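Local coordinates for protein endosialidase (Enterobacteria phage phi92, PDB 4HIZ) that cleaves polysialic acid internally, as an endosialidase for alpha2,8 and alpha2,9 linkages, at residues L177-M182 against P270-E275. Residues are numbered along the deposited sequence; the frame is centred on the assembly and turned at random. Where two conformers were deposited one is given.
Sequences LWSRPM and PWEITE. With FRU (beta-D-fructofuranose), chain G.
The indole of W271 is held between R180 and W178, which meet its opposite faces. On one, the R180 guanidinium lies flat, 9° from parallel, with CZ 3.3 Å from NE1 of W271 in a cation-pi stack; behind it, CD sits over the middle of the six-membered ring. The R180 chain is extended from CG to NE, which carries NE across the indole, and NE hydrogen-bonds the carbonyl of S269. On the other face, W178 comes in edge first, its CE3 3.6 Å from CD2 of W271 and the planes 54° apart. W178 in turn is covered by I273, whose CG1 stands over the five-membered ring, 3.8 Å from its centroid, while W178 NE1 hydrogen-bonds OE1 of E176. Strand 272-275 is the outer strand of a four-stranded antiparallel sheet, a blade of the catalytic beta-propeller, and pairs with 172-181 through L177–T274 and S179–E272, both hydrogen-bonded pairs flanking W178–I273. W178 and I273 belong to a glycan pocket: fructose O4 lies at the W178 ring edge, 3.7 Å from CZ2, and O6 is 3.6 Å from I273 CD1. On the opposite face of the sheet from W178 and I273, S179 OG, in one of two conformers, donates to OE1 of E272 (2.9 Å) from above the carboxylate plane. One water also donates to that OE1 and to L177 O, and bonds T274 OG1; E272 OE2 makes a salt bridge with K211.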
# COMPACT_ATOMS: atom_id res chain seq x y z
N LEU A 177 11.21 -28.68 -19.11
CA LEU A 177 11.88 -27.46 -19.54
C LEU A 177 10.77 -26.55 -20.09
O LEU A 177 10.07 -26.95 -21.01
CB LEU A 177 12.95 -27.80 -20.61
CG LEU A 177 13.77 -26.55 -21.03
CD1 LEU A 177 14.70 -26.07 -19.89
CD2 LEU A 177 14.56 -26.87 -22.32
N TRP A 178 10.57 -25.36 -19.49
CA TRP A 178 9.58 -24.40 -19.99
C TRP A 178 10.32 -23.27 -20.66
O TRP A 178 11.36 -22.81 -20.14
CB TRP A 178 8.75 -23.80 -18.83
CG TRP A 178 7.71 -24.70 -18.19
CD1 TRP A 178 7.71 -26.08 -18.09
CD2 TRP A 178 6.51 -24.25 -17.53
NE1 TRP A 178 6.57 -26.50 -17.41
CE2 TRP A 178 5.82 -25.40 -17.06
CE3 TRP A 178 5.95 -22.99 -17.32
CZ2 TRP A 178 4.61 -25.32 -16.37
CZ3 TRP A 178 4.73 -22.90 -16.64
CH2 TRP A 178 4.09 -24.05 -16.15
N SER A 179 9.83 -22.79 -21.80
CA SER A 179 10.44 -21.60 -22.38
C SER A 179 9.45 -20.71 -23.07
O SER A 179 8.40 -21.14 -23.51
CB SER A 179 11.60 -21.93 -23.35
OG SER A 179 11.11 -22.34 -24.61
N ARG A 180 9.80 -19.42 -23.11
CA ARG A 180 9.02 -18.39 -23.83
C ARG A 180 10.02 -17.44 -24.42
O ARG A 180 11.13 -17.31 -23.91
CB ARG A 180 8.16 -17.55 -22.83
CG ARG A 180 6.72 -18.04 -22.70
CD ARG A 180 5.99 -17.18 -21.67
NE ARG A 180 4.55 -17.46 -21.67
CZ ARG A 180 3.72 -16.98 -20.74
NH1 ARG A 180 4.20 -16.20 -19.76
NH2 ARG A 180 2.41 -17.24 -20.82
N PRO A 181 9.63 -16.71 -25.46
CA PRO A 181 10.50 -15.62 -25.91
C PRO A 181 10.54 -14.55 -24.82
O PRO A 181 9.50 -14.30 -24.19
CB PRO A 181 9.77 -15.07 -27.14
CG PRO A 181 8.31 -15.38 -26.92
CD PRO A 181 8.33 -16.72 -26.17
N MET A 182 11.69 -13.93 -24.57
CA MET A 182 11.75 -12.87 -23.58
C MET A 182 10.90 -11.68 -24.04
O MET A 182 10.69 -11.48 -25.23
CB MET A 182 13.19 -12.37 -23.42
CG MET A 182 14.08 -13.33 -22.64
SD MET A 182 13.48 -13.65 -20.94
CE MET A 182 13.89 -12.09 -20.12
N PRO A 270 2.39 -18.93 -25.87
CA PRO A 270 2.32 -20.18 -25.10
C PRO A 270 3.69 -20.62 -24.61
O PRO A 270 4.69 -20.40 -25.30
CB PRO A 270 1.78 -21.20 -26.12
CG PRO A 270 1.85 -20.54 -27.44
CD PRO A 270 1.81 -19.05 -27.21
N TRP A 271 3.74 -21.24 -23.43
CA TRP A 271 4.99 -21.83 -22.98
C TRP A 271 5.28 -23.05 -23.86
O TRP A 271 4.39 -23.84 -24.12
CB TRP A 271 4.85 -22.28 -21.54
CG TRP A 271 4.76 -21.19 -20.50
CD1 TRP A 271 3.64 -20.75 -19.87
CD2 TRP A 271 5.86 -20.49 -19.90
NE1 TRP A 271 3.97 -19.78 -18.92
CE2 TRP A 271 5.33 -19.64 -18.90
CE3 TRP A 271 7.26 -20.54 -20.08
CZ2 TRP A 271 6.13 -18.81 -18.12
CZ3 TRP A 271 8.06 -19.73 -19.30
CH2 TRP A 271 7.49 -18.87 -18.32
N GLU A 272 6.51 -23.18 -24.29
CA GLU A 272 6.97 -24.49 -24.80
C GLU A 272 7.30 -25.31 -23.59
O GLU A 272 8.06 -24.86 -22.75
CB GLU A 272 8.22 -24.29 -25.63
CG GLU A 272 8.80 -25.64 -26.08
CD GLU A 272 10.23 -25.51 -26.56
OE1 GLU A 272 11.12 -25.02 -25.79
OE2 GLU A 272 10.45 -25.84 -27.74
N ILE A 273 6.72 -26.50 -23.47
CA ILE A 273 6.87 -27.33 -22.26
C ILE A 273 7.32 -28.72 -22.71
O ILE A 273 6.62 -29.40 -23.47
CB ILE A 273 5.54 -27.42 -21.50
CG1 ILE A 273 5.19 -26.02 -20.96
CG2 ILE A 273 5.59 -28.45 -20.38
CD1 ILE A 273 3.85 -26.00 -20.25
N THR A 274 8.51 -29.12 -22.28
CA THR A 274 9.12 -30.37 -22.73
C THR A 274 9.50 -31.21 -21.52
O THR A 274 10.27 -30.76 -20.69
CB THR A 274 10.40 -30.07 -23.53
OG1 THR A 274 10.10 -29.17 -24.62
CG2 THR A 274 11.00 -31.37 -24.08
N GLU A 275 9.01 -32.45 -21.47
CA GLU A 275 9.38 -33.34 -20.37
C GLU A 275 10.86 -33.72 -20.48
O GLU A 275 11.36 -33.99 -21.60
CB GLU A 275 8.51 -34.60 -20.37
CG GLU A 275 8.71 -35.46 -19.14
CD GLU A 275 7.68 -36.57 -19.05
OE1 GLU A 275 6.92 -36.77 -20.02
OE2 GLU A 275 7.62 -37.24 -18.00
C1 FRU G . -0.22 -32.19 -16.96
C2 FRU G . 0.66 -31.10 -17.40
C3 FRU G . 1.89 -30.74 -16.75
C4 FRU G . 2.29 -29.49 -17.42
C5 FRU G . 0.95 -28.90 -17.76
C6 FRU G . 0.96 -27.81 -18.83
O1 FRU G . -0.93 -31.53 -15.92
O2 FRU G . 1.32 -31.86 -18.50
O3 FRU G . 2.91 -31.77 -16.62
O4 FRU G . 3.06 -28.65 -16.51
O5 FRU G . 0.11 -30.00 -18.17
O6 FRU G . 1.22 -28.39 -20.07
O HOH W 1 10.96 -26.76 -23.68